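Local coordinates for protein Ves (Pseudomonas fluorescens, PDB 5V00), which is of unknown biochemical function but is a bicupin protein of the HutD family, involved in histidine utilization in Pseudomonas, at residues Tyr19-Trp24 and Pro112-Asn117; Val69-Gln74 and Leu129-Gly134; Leu118-Ser121 and His126-Leu129. All coordinates share one frame; numbering follows the deposited sequence.

Interaction 1: Tyr19-Trp24 and Pro112-Asn117; sequences YVRMPW and PIRDFN. With FMT (formic acid), chain I.
R21 and R114 make a guanidinium-on-guanidinium stack at the surface, reaching across one face of a six-stranded antiparallel sheet of the cupin fold. The two groups lie nearly flat on one another. Their centres are 4.3 Å apart and their planes differ by 25°. R21 NH2 sits over one face of the R114 guanidinium, displaced toward the rim. It comes 3.3 Å from R114 CZ and 3.2 Å from R114 NH2. R21 NH2 and R114 NH2 are both donors and do not bond to each other. The two side chains cross at about a right angle, and only their ends meet. R114 gets there by a bend at its third torsion (chi3 79°), which carries its head toward 19-24. R21 was modelled in two conformers, so the stack may not be held all the time.

Two carboxylates probably make the close approach tolerable. E32 forms salt bridges to R21 NH1 and R114 NH2, and D53 to R21 NH2 and R114 NE. Each acid spans both arginines, which probably offsets their like charges and keeps the two groups together.

N117 takes no part in the stack. Its ND2 donates a hydrogen bond to O1 of a formic acid molecule, at 3.1 Å with an N-H...O angle of 150°. The formic acid probably came from the crystallisation liquor, and R68 binds it too.

The backbones stay well apart, with the CA atoms of R21 and R114 12.2 Å from each other. Strands 29-36 and 47-54 run between 21-23 and 113-120 in the sheet. They supply E32 and D53 respectively, so the four charged residues bridge four successive strands.

Interaction 2: Val69-Gln74 and Leu129-Gly134; sequences VITVIQ and LQWVDG
W131 and T71 form the tight centre of this contact between two facing strands. The indole NE1 donates a hydrogen bond to T71 OG1 at 3.0 Å, with an N-H...O angle of 147°. The oxygen lies at the indole edge, tilted 19° out of the ring plane. T71 also offers its methyl. With CG2 anti to the backbone N and OG1 beside it (chi1 -49°), both branches meet the indole. CG2 packs 3.5 Å from W131 NE1 and 3.6 Å from W131 CZ2.

The flanks are looser. I73 CG2 touches the far end of the indole at W131 CH2, 3.9 Å away. At the other flank V69 CG1 meets L129 CD1, also at 3.9 Å, the two side chains lying alongside and pointing opposite ways. T71 is buried, whereas V69, I73, L129 and W131 each keep some exposure. Replacing W131 by an alanine is likely to leave T71 OG1 without its indole donor and to open a gap beside T71 CG2 and I73 CG2.

F148 also touches both I73 and W131. The axes of strand segments 69-74 and 129-132 run nearly parallel, 19° apart, and come no nearer than 9.9 Å, a separation bridged by side chains. This is face-to-face sheet packing, consistent with the interface between the N- and C-terminal cupin modules of a bicupin.

Interaction 3: Leu118-Ser121 and His126-Leu129; sequences LIYS and HARL
Y120 and A127 meet across the two facing sheets of this bicupin, on strands 113-120 and 125-132, which are consecutive in the chain. The first strand belongs to one sheet and the second to the other, so this is packing between sheets, not a hairpin.

The Y120 side chain starts clear of its partner, with its CB 5.2 Å from A127 CB. Its first torsion (chi1 69°) sets CG between the backbone N and the carbonyl carbon, and this swings the ring over the alanine. From there the ring closes in on the methyl. CG is 4.2 Å from A127 CB, CE1 is 3.7 Å from it, and CZ is nearest at 3.6 Å. At the tip, Y120 OH draws back to 4.0 Å from A127 CB. The methyl thus sits over the centre of one ring face, a CH-pi contact 14° off the ring normal. A127 also touches L189 of strand 184-191, while Y120 packs on W47 and Q67 of its own sheet.

Two residues earlier, L118 brings a second apolar touch. The contact is methyl to methyl: L118 CD2 lies 4.0 Å from L129 CD1.

From the N terminus, 19-24 comes first and 69-74 second. Interaction 1 then closes the first long loop at 112-117. Interaction 3 opens directly afterwards at 118-121 and closes a short turn at 126-129. Interaction 2 ends on the same strand, at 129-134. It therefore crosses interaction 1, and interaction 3 lies within its span up to the shared L129. Interaction 1 stays within the six-stranded sheet, while interactions 2 and 3 tie that sheet to the five-stranded one. Strands 67-74 and 113-120 are neighbours, with probable backbone hydrogen bonds from F116 N to T71 O and from V69 N to L118 O joining the three contacts.

Interaction 1: Tyr19-Trp24 and Pro112-Asn117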
loop_
_atom_site.group_PDB
_atom_site.type_symbol
_atom_site.label_atom_id
_atom_site.label_comp_id
_atom_site.label_asym_id
_atom_site.label_seq_id
_atom_site.Cartn_x
_atom_site.Cartn_y
_atom_site.Cartn_z
ATOM N N TYR B 19 5.621 -6.588 -1.321
ATOM C CA TYR B 19 6.486 -5.558 -0.787
ATOM C C TYR B 19 7.757 -5.462 -1.702
ATOM O O TYR B 19 8.139 -6.456 -2.241
ATOM C CB TYR B 19 6.998 -5.894 0.643
ATOM C CG TYR B 19 5.939 -6.114 1.691
ATOM C CD1 TYR B 19 4.653 -5.593 1.566
ATOM C CD2 TYR B 19 6.274 -6.802 2.900
ATOM C CE1 TYR B 19 3.713 -5.794 2.605
ATOM C CE2 TYR B 19 5.344 -7.016 3.882
ATOM C CZ TYR B 19 4.037 -6.508 3.722
ATOM O OH TYR B 19 3.066 -6.716 4.694
ATOM N N VAL B 20 8.248 -4.247 -1.820
ATOM C CA VAL B 20 9.420 -3.974 -2.642
ATOM C C VAL B 20 10.635 -3.762 -1.697
ATOM O O VAL B 20 10.602 -2.884 -0.870
ATOM C CB VAL B 20 9.184 -2.724 -3.437
ATOM C CG1 VAL B 20 10.419 -2.339 -4.255
ATOM C CG2 VAL B 20 8.011 -3.019 -4.438
ATOM N N ARG B 21 11.655 -4.564 -1.944
ATOM C CA ARG B 21 12.875 -4.478 -1.140
ATOM C C ARG B 21 13.786 -3.426 -1.729
ATOM O O ARG B 21 14.054 -3.446 -2.950
ATOM C CB ARG B 21 13.551 -5.832 -1.087
ATOM C CG ARG B 21 14.299 -6.115 0.222
ATOM C CD ARG B 21 14.989 -7.473 0.115
ATOM N NE ARG B 21 14.880 -8.310 1.304
ATOM C CZ ARG B 21 13.957 -9.237 1.541
ATOM N NH1 ARG B 21 12.968 -9.473 0.694
ATOM N NH2 ARG B 21 14.035 -9.960 2.654
ATOM N N MET B 22 14.156 -2.473 -0.879
ATOM C CA MET B 22 15.053 -1.351 -1.227
ATOM C C MET B 22 16.382 -1.309 -0.403
ATOM O O MET B 22 16.358 -1.017 0.820
ATOM C CB MET B 22 14.308 -0.103 -1.025
ATOM C CG MET B 22 13.225 -0.025 -2.115
ATOM S SD MET B 22 12.744 1.654 -2.315
ATOM C CE MET B 22 11.121 1.202 -2.852
ATOM N N PRO B 23 17.514 -1.638 -1.053
ATOM C CA PRO B 23 18.819 -1.574 -0.349
ATOM C C PRO B 23 19.076 -0.272 0.349
ATOM O O PRO B 23 18.650 0.788 -0.109
ATOM C CB PRO B 23 19.799 -1.840 -1.471
ATOM C CG PRO B 23 19.100 -2.932 -2.213
ATOM C CD PRO B 23 17.656 -2.436 -2.293
ATOM N N TRP B 24 19.716 -0.331 1.514
ATOM C CA TRP B 24 20.040 0.917 2.240
ATOM C C TRP B 24 21.182 1.646 1.475
ATOM O O TRP B 24 21.979 0.982 0.779
ATOM C CB TRP B 24 20.536 0.608 3.624
ATOM C CG TRP B 24 19.551 0.055 4.508
ATOM C CD1 TRP B 24 18.174 0.052 4.344
ATOM C CD2 TRP B 24 19.814 -0.521 5.774
ATOM N NE1 TRP B 24 17.588 -0.505 5.439
ATOM C CE2 TRP B 24 18.562 -0.879 6.335
ATOM C CE3 TRP B 24 20.995 -0.800 6.489
ATOM C CZ2 TRP B 24 18.455 -1.495 7.582
ATOM C CZ3 TRP B 24 20.892 -1.413 7.707
ATOM C CH2 TRP B 24 19.625 -1.771 8.252
ATOM N N PRO B 112 22.357 -12.580 9.865
ATOM C CA PRO B 112 21.418 -11.499 9.504
ATOM C C PRO B 112 20.076 -11.684 10.205
ATOM O O PRO B 112 19.697 -12.780 10.599
ATOM C CB PRO B 112 21.276 -11.681 7.960
ATOM C CG PRO B 112 22.637 -12.258 7.547
ATOM C CD PRO B 112 22.894 -13.263 8.651
ATOM N N ILE B 113 19.418 -10.561 10.358
ATOM C CA ILE B 113 18.171 -10.485 11.114
ATOM C C ILE B 113 17.195 -9.702 10.257
ATOM O O ILE B 113 17.627 -8.753 9.517
ATOM C CB ILE B 113 18.448 -9.619 12.361
ATOM C CG1 ILE B 113 19.427 -10.348 13.296
ATOM C CG2 ILE B 113 17.225 -9.265 13.152
ATOM C CD1 ILE B 113 19.022 -11.722 13.612
ATOM N N ARG B 114 15.906 -10.034 10.442
ATOM C CA ARG B 114 14.846 -9.132 9.943
ATOM C C ARG B 114 14.062 -8.555 11.155
ATOM O O ARG B 114 13.775 -9.341 12.070
ATOM C CB ARG B 114 13.930 -9.867 9.007
ATOM C CG ARG B 114 14.630 -10.521 7.802
ATOM C CD ARG B 114 13.635 -11.083 6.782
ATOM N NE ARG B 114 13.134 -9.986 5.966
ATOM C CZ ARG B 114 11.995 -9.995 5.243
ATOM N NH1 ARG B 114 11.180 -10.990 5.286
ATOM N NH2 ARG B 114 11.656 -8.931 4.531
ATOM N N ASP B 115 13.777 -7.271 11.143
ATOM C CA ASP B 115 13.068 -6.552 12.205
ATOM C C ASP B 115 11.729 -5.968 11.681
ATOM O O ASP B 115 11.721 -5.424 10.536
ATOM C CB ASP B 115 13.803 -5.409 12.699
ATOM C CG ASP B 115 14.987 -5.806 13.674
ATOM O OD1 ASP B 115 15.045 -6.975 13.966
ATOM O OD2 ASP B 115 15.806 -4.881 13.975
ATOM N N PHE B 116 10.664 -6.095 12.479
ATOM C CA PHE B 116 9.397 -5.352 12.204
ATOM C C PHE B 116 9.491 -4.022 12.862
ATOM O O PHE B 116 9.726 -3.934 14.083
ATOM C CB PHE B 116 8.217 -6.190 12.713
ATOM C CG PHE B 116 6.911 -5.522 12.583
ATOM C CD1 PHE B 116 6.389 -5.231 11.334
ATOM C CD2 PHE B 116 6.191 -5.215 13.703
ATOM C CE1 PHE B 116 5.126 -4.640 11.254
ATOM C CE2 PHE B 116 4.931 -4.579 13.627
ATOM C CZ PHE B 116 4.372 -4.362 12.360
ATOM N N ASN B 117 9.414 -2.930 12.067
ATOM C CA ASN B 117 9.641 -1.579 12.525
ATOM C C ASN B 117 8.404 -0.691 12.517
ATOM O O ASN B 117 7.798 -0.521 11.441
ATOM C CB ASN B 117 10.639 -0.889 11.585
ATOM C CG ASN B 117 12.139 -1.340 11.802
ATOM O OD1 ASN B 117 12.461 -2.195 12.636
ATOM N ND2 ASN B 117 13.053 -0.734 11.022
HETATM C C FMT I . 17.150 0.158 11.395
HETATM O O1 FMT I . 16.087 -0.434 11.722
HETATM O O2 FMT I . 17.204 1.512 11.431
#

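Interaction 2: Val69-Gln74 and Leu129-Gly134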
loop_
_atom_site.group_PDB
_atom_site.type_symbol
_atom_site.label_atom_id
_atom_site.label_comp_id
_atom_site.label_asym_id
_atom_site.label_seq_id
_atom_site.Cartn_x
_atom_site.Cartn_y
_atom_site.Cartn_z
ATOM N N VAL B 69 9.612 1.593 17.716
ATOM C CA VAL B 69 9.482 0.319 18.381
ATOM C C VAL B 69 9.869 -0.718 17.354
ATOM O O VAL B 69 9.227 -0.871 16.290
ATOM C CB VAL B 69 8.051 0.028 18.937
ATOM C CG1 VAL B 69 8.079 -1.289 19.754
ATOM C CG2 VAL B 69 7.543 1.192 19.768
ATOM N N ILE B 70 10.865 -1.543 17.671
ATOM C CA ILE B 70 11.336 -2.547 16.743
ATOM C C ILE B 70 11.241 -3.949 17.371
ATOM O O ILE B 70 11.247 -4.081 18.584
ATOM C CB ILE B 70 12.788 -2.279 16.239
ATOM C CG1 ILE B 70 13.817 -2.572 17.308
ATOM C CG2 ILE B 70 12.948 -0.823 15.746
ATOM C CD1 ILE B 70 15.223 -2.366 16.817
ATOM N N THR B 71 11.074 -4.965 16.543
ATOM C CA THR B 71 10.946 -6.318 16.979
ATOM C C THR B 71 11.634 -7.272 16.052
ATOM O O THR B 71 11.378 -7.297 14.838
ATOM C CB THR B 71 9.487 -6.770 17.091
ATOM O OG1 THR B 71 8.727 -5.833 17.808
ATOM C CG2 THR B 71 9.383 -8.110 17.769
ATOM N N VAL B 72 12.537 -8.126 16.542
ATOM C CA VAL B 72 13.110 -9.160 15.683
ATOM C C VAL B 72 12.064 -10.151 15.247
ATOM O O VAL B 72 11.342 -10.675 16.087
ATOM C CB VAL B 72 14.259 -9.961 16.404
ATOM C CG1 VAL B 72 14.675 -11.178 15.605
ATOM C CG2 VAL B 72 15.408 -8.993 16.705
ATOM N N ILE B 73 11.939 -10.378 13.939
ATOM C CA ILE B 73 10.995 -11.328 13.410
ATOM C C ILE B 73 11.576 -12.500 12.613
ATOM O O ILE B 73 10.872 -13.506 12.374
ATOM C CB ILE B 73 9.821 -10.694 12.598
ATOM C CG1 ILE B 73 10.375 -10.023 11.345
ATOM C CG2 ILE B 73 9.043 -9.713 13.454
ATOM C CD1 ILE B 73 9.352 -9.447 10.416
ATOM N N GLN B 74 12.844 -12.413 12.254
ATOM C CA GLN B 74 13.507 -13.550 11.668
ATOM C C GLN B 74 14.963 -13.484 12.081
ATOM O O GLN B 74 15.553 -12.403 12.195
ATOM C CB GLN B 74 13.447 -13.476 10.135
ATOM C CG GLN B 74 13.735 -14.777 9.427
ATOM C CD GLN B 74 13.366 -14.633 7.936
ATOM O OE1 GLN B 74 12.191 -14.428 7.586
ATOM N NE2 GLN B 74 14.368 -14.599 7.096
ATOM N N LEU B 129 1.051 -0.594 20.731
ATOM C CA LEU B 129 1.565 -1.771 20.074
ATOM C C LEU B 129 1.548 -2.947 21.038
ATOM O O LEU B 129 1.934 -2.782 22.186
ATOM C CB LEU B 129 3.052 -1.503 19.623
ATOM C CG LEU B 129 3.788 -2.670 18.958
ATOM C CD1 LEU B 129 4.747 -2.208 17.846
ATOM C CD2 LEU B 129 4.471 -3.563 19.914
ATOM N N GLN B 130 1.126 -4.128 20.583
ATOM C CA GLN B 130 1.150 -5.327 21.413
ATOM C C GLN B 130 1.258 -6.594 20.564
ATOM O O GLN B 130 0.458 -6.819 19.659
ATOM C CB GLN B 130 -0.130 -5.344 22.214
ATOM C CG GLN B 130 -0.239 -6.566 23.133
ATOM C CD GLN B 130 -1.488 -6.570 23.979
ATOM O OE1 GLN B 130 -2.394 -5.794 23.793
ATOM N NE2 GLN B 130 -1.551 -7.551 24.897
ATOM N N TRP B 131 2.227 -7.437 20.855
ATOM C CA TRP B 131 2.316 -8.785 20.277
ATOM C C TRP B 131 1.392 -9.723 21.048
ATOM O O TRP B 131 1.356 -9.688 22.317
ATOM C CB TRP B 131 3.748 -9.278 20.328
ATOM C CG TRP B 131 4.640 -8.602 19.368
ATOM C CD1 TRP B 131 5.422 -7.523 19.578
ATOM C CD2 TRP B 131 4.854 -9.000 18.028
ATOM N NE1 TRP B 131 6.111 -7.200 18.448
ATOM C CE2 TRP B 131 5.768 -8.091 17.469
ATOM C CE3 TRP B 131 4.284 -9.978 17.218
ATOM C CZ2 TRP B 131 6.188 -8.150 16.122
ATOM C CZ3 TRP B 131 4.739 -10.083 15.879
ATOM C CH2 TRP B 131 5.644 -9.122 15.343
ATOM N N VAL B 132 0.619 -10.525 20.307
ATOM C CA VAL B 132 -0.416 -11.397 20.888
ATOM C C VAL B 132 -0.391 -12.772 20.257
ATOM O O VAL B 132 0.293 -12.994 19.219
ATOM C CB VAL B 132 -1.836 -10.787 20.817
ATOM C CG1 VAL B 132 -1.945 -9.455 21.519
ATOM C CG2 VAL B 132 -2.300 -10.743 19.383
ATOM N N ASP B 133 -1.131 -13.733 20.864
ATOM C CA ASP B 133 -1.245 -15.040 20.271
ATOM C C ASP B 133 -2.556 -15.610 20.693
ATOM O O ASP B 133 -3.244 -15.063 21.567
ATOM C CB ASP B 133 -0.084 -15.915 20.681
ATOM C CG ASP B 133 0.112 -17.170 19.811
ATOM O OD1 ASP B 133 -0.564 -17.427 18.784
ATOM O OD2 ASP B 133 1.070 -17.890 20.216
ATOM N N GLY B 134 -2.957 -16.690 20.072
ATOM C CA GLY B 134 -4.208 -17.339 20.448
ATOM C C GLY B 134 -5.421 -16.537 19.990
ATOM O O GLY B 134 -5.372 -15.756 19.046
#

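Interaction 3: Leu118-Ser121 and His126-Leu129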
loop_
_atom_site.group_PDB
_atom_site.type_symbol
_atom_site.label_atom_id
_atom_site.label_comp_id
_atom_site.label_asym_id
_atom_site.label_seq_id
_atom_site.Cartn_x
_atom_site.Cartn_y
_atom_site.Cartn_z
ATOM N N LEU B 118 8.060 -0.135 13.672
ATOM C CA LEU B 118 7.139 0.988 13.769
ATOM C C LEU B 118 7.912 2.232 14.068
ATOM O O LEU B 118 8.740 2.264 15.024
ATOM C CB LEU B 118 6.112 0.765 14.867
ATOM C CG LEU B 118 5.260 1.883 15.287
ATOM C CD1 LEU B 118 4.369 2.302 14.127
ATOM C CD2 LEU B 118 4.433 1.539 16.482
ATOM N N ILE B 119 7.640 3.311 13.350
ATOM C CA ILE B 119 8.105 4.618 13.776
ATOM C C ILE B 119 6.975 5.625 13.679
ATOM O O ILE B 119 6.174 5.574 12.694
ATOM C CB ILE B 119 9.310 5.035 12.952
ATOM C CG1 ILE B 119 9.846 6.404 13.377
ATOM C CG2 ILE B 119 8.993 5.076 11.451
ATOM C CD1 ILE B 119 11.192 6.711 12.757
ATOM N N TYR B 120 6.848 6.479 14.678
ATOM C CA TYR B 120 5.794 7.521 14.641
ATOM C C TYR B 120 6.235 8.784 15.315
ATOM O O TYR B 120 7.113 8.764 16.181
ATOM C CB TYR B 120 4.484 7.026 15.276
ATOM C CG TYR B 120 4.546 6.814 16.763
ATOM C CD1 TYR B 120 5.012 5.623 17.330
ATOM C CD2 TYR B 120 4.127 7.784 17.607
ATOM C CE1 TYR B 120 5.189 5.504 18.698
ATOM C CE2 TYR B 120 4.169 7.641 18.982
ATOM C CZ TYR B 120 4.728 6.470 19.531
ATOM O OH TYR B 120 4.832 6.326 20.886
ATOM N N SER B 121 5.570 9.878 14.964
ATOM C CA SER B 121 5.750 11.201 15.612
ATOM C C SER B 121 4.834 11.315 16.802
ATOM O O SER B 121 3.606 11.360 16.636
ATOM C CB SER B 121 5.412 12.349 14.619
ATOM O OG SER B 121 5.234 13.514 15.344
ATOM N N HIS B 126 -1.116 9.468 18.613
ATOM C CA HIS B 126 -1.210 8.485 19.673
ATOM C C HIS B 126 -0.950 7.099 19.102
ATOM O O HIS B 126 -1.245 6.867 17.897
ATOM C CB HIS B 126 -2.521 8.517 20.363
ATOM C CG HIS B 126 -2.612 9.576 21.421
ATOM N ND1 HIS B 126 -1.914 9.440 22.618
ATOM C CD2 HIS B 126 -3.334 10.719 21.517
ATOM C CE1 HIS B 126 -2.135 10.512 23.365
ATOM N NE2 HIS B 126 -2.969 11.309 22.724
ATOM N N ALA B 127 -0.402 6.194 19.902
ATOM C CA ALA B 127 0.050 4.891 19.424
ATOM C C ALA B 127 -0.136 3.840 20.507
ATOM O O ALA B 127 -0.010 4.107 21.720
ATOM C CB ALA B 127 1.536 4.936 19.009
ATOM N N ARG B 128 -0.287 2.602 20.057
ATOM C CA ARG B 128 -0.272 1.416 20.884
ATOM C C ARG B 128 0.293 0.295 20.063
ATOM O O ARG B 128 0.058 0.167 18.850
ATOM C CB ARG B 128 -1.701 1.025 21.347
ATOM C CG ARG B 128 -1.777 -0.050 22.429
ATOM C CD ARG B 128 -3.211 -0.387 22.804
ATOM N NE ARG B 128 -3.293 -1.288 23.916
ATOM C CZ ARG B 128 -3.075 -2.577 23.877
ATOM N NH1 ARG B 128 -2.800 -3.227 22.764
ATOM N NH2 ARG B 128 -3.193 -3.233 25.002
ATOM N N LEU B 129 1.051 -0.594 20.731
ATOM C CA LEU B 129 1.565 -1.771 20.074
ATOM C C LEU B 129 1.548 -2.947 21.038
ATOM O O LEU B 129 1.934 -2.782 22.186
ATOM C CB LEU B 129 3.052 -1.503 19.623
ATOM C CG LEU B 129 3.788 -2.670 18.958
ATOM C CD1 LEU B 129 4.747 -2.208 17.846
ATOM C CD2 LEU B 129 4.471 -3.563 19.914
#